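Local coordinates for protein putative enoyl-CoA hydratase (Streptomyces avermitilis, PDB 3GKB) that probably acts as an enoyl-CoA hydratase of the crotonase family, adding water across the double bond of enoyl-CoA thioesters, though its true substrate is not established, at residues Ala117-Val125 and Ala138-Leu146; Tyr8-Glu16 and Thr35-Val43. All blocks are in the same frame, centred on the assembly; numbering follows the deposited sequence.

Interaction 1 is buried near the middle of the chain, about 6 Å from the chain's centre to its own. It joins the start of helix 120-127 to the small sheet and the turn after it. Interaction 2 lies farther out, about 15 Å from the chain's centre and partly exposed, pinning the N-terminal arm and edge strand 11-16 to helix 34-48. The two share no element but touch where Phe124 CE1 packs on Leu40 CD1. Both are built round glutamate carboxylates, yet the uses differ. Interaction 2 clamps one carboxylate with four donors for fastening, whereas interaction 1 brings two carboxylates together around water at a probable active site.

Interaction 1: Ala117-Val125 and Ala138-Leu146; sequences ARGGGAEFV and AGLGQIEAL
Leu140 lays its CD2 methyl over the start of helix 120-127, 3.7 Å from Ala122 CB, with Ala117 CB beside it and Val125 approaching tip to tip. Beneath this apolar patch strands 116-118 and 139-141 pair in parallel: Ala117 N donates to Gly139 O at 2.9 Å, Gly141 N to Ala117 O, and Gly119 N to Gly141 O. Gly119 then sits at the N-cap of the helix. Arg118 runs its CB and CG past Gly141 O before its guanidinium reaches Glu271 in a salt bridge and Arg268 O.

Gln142 starts away from the helix but folds back, its chain bent at chi2 (-65°), which brings the amide over the helix start. There Gln142 OE1 rests 3.6 Å from Ala122 CB and accepts from water 1, while NE2 bonds Gly119 O only weakly. Gln142 NE2 donates more firmly to Glu144 OE1 at 2.9 Å, meeting it on the syn side, somewhat out of the carboxylate plane, with the carboxylate oxygen nearly in the amide plane. Glu144 also bends at chi2, setting Glu144 OE2 3.2 Å from Gly119 CA. Replacing Gln142 with an alanine would probably leave Glu144 OE1 without its amide donor and the carboxylate freer to turn.

Glu123 arrives from the opposite direction, its carboxylate turned 73° against that of Glu144. Water 2 bridges the pair, donating to Glu123 OE2 at 2.9 Å and to Glu144 OE2 at 2.6 Å; Glu123 OE1 accepts from the backbone N-H groups of Gly153 and Gly155. By sequence pattern Glu123 and Glu144 probably correspond to the two catalytic glutamates of enoyl-CoA hydratases. Two carboxylates, one held by a side-chain amide and the other by two backbone N-H groups, and sharing one water, are consistent with a site that positions water for addition to a double bond.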
# COMPACT_ATOMS: atom_id res chain seq x y z
N ALA B 117 10.30 0.92 19.71
CA ALA B 117 10.40 2.32 19.30
C ALA B 117 9.00 2.91 19.33
O ALA B 117 8.09 2.37 18.71
CB ALA B 117 11.00 2.44 17.88
N ARG B 118 8.82 3.98 20.10
CA ARG B 118 7.54 4.62 20.22
C ARG B 118 7.64 6.13 19.99
O ARG B 118 8.72 6.74 20.14
CB ARG B 118 6.88 4.35 21.56
CG ARG B 118 6.58 2.90 21.85
CD ARG B 118 5.91 2.82 23.18
NE ARG B 118 5.49 1.50 23.65
CZ ARG B 118 6.19 0.72 24.49
NH1 ARG B 118 7.40 1.07 24.87
NH2 ARG B 118 5.66 -0.42 24.94
N GLY B 119 6.51 6.71 19.61
CA GLY B 119 6.42 8.15 19.33
C GLY B 119 7.45 8.62 18.35
O GLY B 119 7.59 8.07 17.25
N GLY B 120 8.24 9.60 18.77
CA GLY B 120 9.34 10.08 17.95
C GLY B 120 10.34 9.01 17.52
O GLY B 120 10.94 9.13 16.46
N GLY B 121 10.51 7.97 18.34
CA GLY B 121 11.34 6.83 17.93
C GLY B 121 10.73 6.09 16.76
O GLY B 121 11.44 5.62 15.85
N ALA B 122 9.40 5.96 16.75
CA ALA B 122 8.73 5.25 15.64
C ALA B 122 8.78 6.09 14.37
O ALA B 122 8.86 5.56 13.25
CB ALA B 122 7.28 4.92 16.00
N GLU B 123 8.72 7.41 14.54
CA GLU B 123 8.90 8.36 13.44
C GLU B 123 10.27 8.21 12.79
O GLU B 123 10.37 8.21 11.56
CB GLU B 123 8.63 9.81 13.91
CG GLU B 123 7.16 10.01 14.36
CD GLU B 123 6.83 11.38 15.04
OE1 GLU B 123 5.80 11.98 14.68
OE2 GLU B 123 7.56 11.82 15.95
N PHE B 124 11.30 8.08 13.63
CA PHE B 124 12.71 7.89 13.22
C PHE B 124 12.82 6.63 12.38
O PHE B 124 13.33 6.66 11.23
CB PHE B 124 13.56 7.82 14.51
CG PHE B 124 15.03 7.82 14.31
CD1 PHE B 124 15.80 8.85 14.86
CD2 PHE B 124 15.69 6.79 13.66
CE1 PHE B 124 17.15 8.88 14.73
CE2 PHE B 124 17.10 6.83 13.52
CZ PHE B 124 17.80 7.87 14.06
N VAL B 125 12.24 5.54 12.88
CA VAL B 125 12.25 4.27 12.15
C VAL B 125 11.61 4.42 10.77
O VAL B 125 12.19 3.94 9.78
CB VAL B 125 11.57 3.12 12.94
CG1 VAL B 125 11.41 1.83 12.07
CG2 VAL B 125 12.34 2.83 14.26
N ALA B 138 10.84 -6.95 18.23
CA ALA B 138 10.67 -5.56 17.87
C ALA B 138 9.24 -5.11 18.09
O ALA B 138 8.29 -5.90 18.02
CB ALA B 138 11.03 -5.34 16.42
N GLY B 139 9.07 -3.82 18.30
CA GLY B 139 7.75 -3.22 18.38
C GLY B 139 7.76 -1.75 17.96
O GLY B 139 8.72 -1.05 18.19
N LEU B 140 6.65 -1.31 17.37
CA LEU B 140 6.47 0.05 16.93
C LEU B 140 5.12 0.56 17.37
O LEU B 140 4.10 -0.13 17.17
CB LEU B 140 6.51 0.14 15.41
CG LEU B 140 7.87 0.18 14.76
CD1 LEU B 140 7.72 -0.12 13.28
CD2 LEU B 140 8.52 1.57 15.02
N GLY B 141 5.11 1.72 18.00
CA GLY B 141 3.85 2.32 18.40
C GLY B 141 3.88 3.83 18.40
O GLY B 141 4.92 4.45 18.70
N GLN B 142 2.74 4.44 18.09
CA GLN B 142 2.61 5.90 18.21
C GLN B 142 1.89 6.15 19.54
O GLN B 142 0.68 6.06 19.62
CB GLN B 142 1.86 6.53 17.03
CG GLN B 142 2.56 6.38 15.65
CD GLN B 142 3.92 7.12 15.50
OE1 GLN B 142 4.65 6.85 14.52
NE2 GLN B 142 4.27 8.06 16.43
N ILE B 143 2.66 6.43 20.59
CA ILE B 143 2.12 6.57 21.94
C ILE B 143 1.40 7.90 22.19
O ILE B 143 0.72 8.06 23.22
CB ILE B 143 3.28 6.41 22.96
CG1 ILE B 143 2.77 6.17 24.39
CG2 ILE B 143 4.18 7.65 22.96
CD1 ILE B 143 2.23 4.79 24.64
N GLU B 144 1.59 8.85 21.27
CA GLU B 144 1.18 10.23 21.43
C GLU B 144 -0.26 10.43 21.90
O GLU B 144 -0.49 11.18 22.86
CB GLU B 144 1.42 11.01 20.14
CG GLU B 144 2.92 11.27 19.88
CD GLU B 144 3.59 10.21 18.97
OE1 GLU B 144 3.17 9.04 18.96
OE2 GLU B 144 4.58 10.57 18.28
N ALA B 145 -1.21 9.75 21.26
CA ALA B 145 -2.62 9.88 21.60
C ALA B 145 -2.89 9.63 23.08
O ALA B 145 -3.76 10.27 23.67
CB ALA B 145 -3.51 8.96 20.70
N LEU B 146 -2.13 8.71 23.68
CA LEU B 146 -2.27 8.39 25.11
C LEU B 146 -1.67 9.46 26.06
O LEU B 146 -1.96 9.46 27.27
CB LEU B 146 -1.68 7.01 25.42
CG LEU B 146 -2.32 5.85 24.66
CD1 LEU B 146 -1.71 4.52 25.07
CD2 LEU B 146 -3.83 5.81 24.77
O HOH W 1 6.05 6.41 12.25
O HOH W 2 5.67 12.87 17.82

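Interaction 2: Tyr8-Glu16 and Thr35-Val43; sequences YSTLRVSSE and TMMRELRTV
Glu39 reaches out from helix 34-48, extended beyond CG, and sets its carboxylate against the backbone of Ser9 and Thr10, each oxygen accepting two hydrogen bonds. Glu39 OE2 takes the N-H of Ser9 N on its syn side, somewhat out of plane, at 2.8 Å and almost straight at 176°, and the Ser9 OG hydroxyl from above the carboxylate plane. Glu39 OE1 turns its syn lone pair to Thr10 N and is met on its anti side, but well out of the carboxylate plane, by Thr10 OG1 at 2.6 Å. Both hydroxyls stand between backbone N and carbonyl carbon, where each can serve the same oxygen as its own N-H. Thr10 OG1 also lies 3.6 Å from Met36 CG, and Ser9 OG reaches the Thr35 methyl.

Tyr8 slides past Glu39 in the opposite direction, its ring plane 69° from the carboxylate. Val43 CG2 lies over one ring face, offset toward the rim, though the modelled approach is too close to be exact; Thr42 CG2 comes to the ring edge. Farther along, Leu11 straddles two helix residues, CD1 on Val43 CG2 and Leu11 CD2 on Leu40 CD2 at 4.1 Å. Val13 and Val43 meet tip to tip, CG2 to CG1, in a tight 3.5 Å contact, and Ile22 of the neighbouring strand backs both. Strand and helix run nearly parallel, 13° apart.

All four donors are neutral, so the carboxylate's negative charge is probably stabilised by N-H and O-H dipoles rather than by a cation among them, fastening the arm to the helix while Leu11, Val13, Leu40 and Val43 pack strand on helix.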
# COMPACT_ATOMS: atom_id res chain seq x y z
N TYR B 8 30.48 12.04 21.34
CA TYR B 8 29.02 12.26 21.51
C TYR B 8 28.51 11.53 22.74
O TYR B 8 28.94 10.43 23.05
CB TYR B 8 28.27 11.79 20.28
CG TYR B 8 28.72 12.42 19.00
CD1 TYR B 8 28.43 13.74 18.72
CD2 TYR B 8 29.40 11.68 18.04
CE1 TYR B 8 28.83 14.33 17.53
CE2 TYR B 8 29.81 12.26 16.84
CZ TYR B 8 29.52 13.58 16.59
OH TYR B 8 29.90 14.16 15.41
N SER B 9 27.57 12.15 23.45
CA SER B 9 27.12 11.63 24.72
C SER B 9 25.94 10.68 24.59
O SER B 9 25.66 9.97 25.54
CB SER B 9 26.73 12.79 25.64
OG SER B 9 25.75 13.59 25.00
N THR B 10 25.25 10.69 23.44
CA THR B 10 24.02 9.90 23.27
C THR B 10 24.10 8.85 22.15
O THR B 10 23.13 8.09 21.91
CB THR B 10 22.81 10.78 22.97
OG1 THR B 10 22.97 11.40 21.68
CG2 THR B 10 22.59 11.85 24.06
N LEU B 11 25.23 8.85 21.44
CA LEU B 11 25.44 7.95 20.32
C LEU B 11 26.93 7.80 20.05
O LEU B 11 27.76 8.58 20.56
CB LEU B 11 24.69 8.45 19.08
CG LEU B 11 25.06 9.82 18.50
CD1 LEU B 11 26.20 9.63 17.52
CD2 LEU B 11 23.87 10.52 17.81
N ARG B 12 27.27 6.77 19.27
CA ARG B 12 28.62 6.55 18.74
C ARG B 12 28.54 6.31 17.25
O ARG B 12 27.58 5.70 16.77
CB ARG B 12 29.23 5.32 19.39
CG ARG B 12 29.57 5.52 20.82
CD ARG B 12 30.27 4.28 21.38
NE ARG B 12 29.39 3.10 21.46
CZ ARG B 12 28.40 2.97 22.34
NH1 ARG B 12 28.11 3.94 23.21
NH2 ARG B 12 27.69 1.86 22.35
N VAL B 13 29.55 6.78 16.52
CA VAL B 13 29.63 6.55 15.11
C VAL B 13 30.96 5.94 14.72
O VAL B 13 32.01 6.31 15.26
CB VAL B 13 29.44 7.85 14.30
CG1 VAL B 13 29.36 7.53 12.82
CG2 VAL B 13 28.22 8.58 14.75
N SER B 14 30.92 5.00 13.80
CA SER B 14 32.13 4.47 13.18
C SER B 14 31.85 4.18 11.72
O SER B 14 30.69 3.97 11.33
CB SER B 14 32.58 3.22 13.90
OG SER B 14 31.63 2.20 13.83
N SER B 15 32.88 4.20 10.89
CA SER B 15 32.67 3.96 9.51
C SER B 15 33.86 3.25 8.91
O SER B 15 35.01 3.46 9.31
CB SER B 15 32.36 5.26 8.77
OG SER B 15 33.51 6.06 8.67
N GLU B 16 33.56 2.40 7.95
CA GLU B 16 34.55 1.59 7.28
C GLU B 16 33.89 0.99 6.07
O GLU B 16 32.70 0.68 6.12
CB GLU B 16 35.02 0.49 8.22
CG GLU B 16 36.37 -0.06 7.93
CD GLU B 16 36.82 -1.00 9.04
OE1 GLU B 16 36.16 -2.03 9.26
OE2 GLU B 16 37.80 -0.70 9.72
N THR B 35 19.73 16.95 23.66
CA THR B 35 21.11 16.62 23.36
C THR B 35 21.21 15.64 22.20
O THR B 35 21.98 15.86 21.27
CB THR B 35 21.90 16.13 24.61
OG1 THR B 35 21.89 17.18 25.61
CG2 THR B 35 23.34 15.82 24.24
N MET B 36 20.41 14.57 22.22
CA MET B 36 20.44 13.63 21.09
C MET B 36 20.04 14.29 19.77
O MET B 36 20.64 14.02 18.73
CB MET B 36 19.56 12.39 21.33
CG MET B 36 19.72 11.30 20.24
SD MET B 36 18.57 9.87 20.32
CE MET B 36 19.22 9.00 21.79
N MET B 37 19.02 15.13 19.82
CA MET B 37 18.54 15.83 18.63
C MET B 37 19.67 16.67 18.01
O MET B 37 19.85 16.70 16.79
CB MET B 37 17.33 16.72 18.99
CG MET B 37 16.05 15.95 19.33
SD MET B 37 14.64 16.86 20.03
CE MET B 37 14.11 17.76 18.59
N ARG B 38 20.45 17.33 18.86
CA ARG B 38 21.57 18.15 18.38
C ARG B 38 22.70 17.27 17.85
O ARG B 38 23.28 17.58 16.79
CB ARG B 38 22.04 19.07 19.53
CG ARG B 38 23.20 19.95 19.21
CD ARG B 38 23.31 21.03 20.30
NE ARG B 38 23.78 20.51 21.59
CZ ARG B 38 23.02 20.22 22.66
NH1 ARG B 38 21.69 20.37 22.67
NH2 ARG B 38 23.62 19.77 23.76
N GLU B 39 22.99 16.17 18.54
CA GLU B 39 24.08 15.29 18.14
C GLU B 39 23.74 14.56 16.83
O GLU B 39 24.62 14.38 15.99
CB GLU B 39 24.46 14.29 19.25
CG GLU B 39 25.12 14.95 20.46
CD GLU B 39 25.58 13.96 21.51
OE1 GLU B 39 25.15 12.78 21.51
OE2 GLU B 39 26.36 14.39 22.39
N LEU B 40 22.49 14.14 16.67
CA LEU B 40 22.03 13.56 15.41
C LEU B 40 22.22 14.54 14.24
O LEU B 40 22.70 14.16 13.15
CB LEU B 40 20.55 13.15 15.49
CG LEU B 40 20.27 11.84 16.19
CD1 LEU B 40 18.79 11.76 16.58
CD2 LEU B 40 20.67 10.64 15.27
N ARG B 41 21.85 15.79 14.44
CA ARG B 41 22.04 16.79 13.40
C ARG B 41 23.51 16.93 13.03
O ARG B 41 23.86 16.94 11.84
CB ARG B 41 21.48 18.15 13.84
CG ARG B 41 21.40 19.13 12.68
CD ARG B 41 20.52 20.34 13.00
NE ARG B 41 21.31 21.28 13.79
CZ ARG B 41 21.06 21.66 15.05
NH1 ARG B 41 20.02 21.19 15.73
NH2 ARG B 41 21.87 22.52 15.66
N THR B 42 24.36 17.05 14.04
CA THR B 42 25.81 17.17 13.80
C THR B 42 26.37 15.99 13.02
O THR B 42 27.08 16.18 12.02
CB THR B 42 26.59 17.34 15.13
OG1 THR B 42 26.09 18.49 15.82
CG2 THR B 42 28.08 17.52 14.86
N VAL B 43 26.05 14.78 13.46
CA VAL B 43 26.61 13.59 12.83
C VAL B 43 26.08 13.42 11.40
O VAL B 43 26.87 13.18 10.49
CB VAL B 43 26.37 12.32 13.64
CG1 VAL B 43 26.81 11.09 12.83
CG2 VAL B 43 27.14 12.38 14.91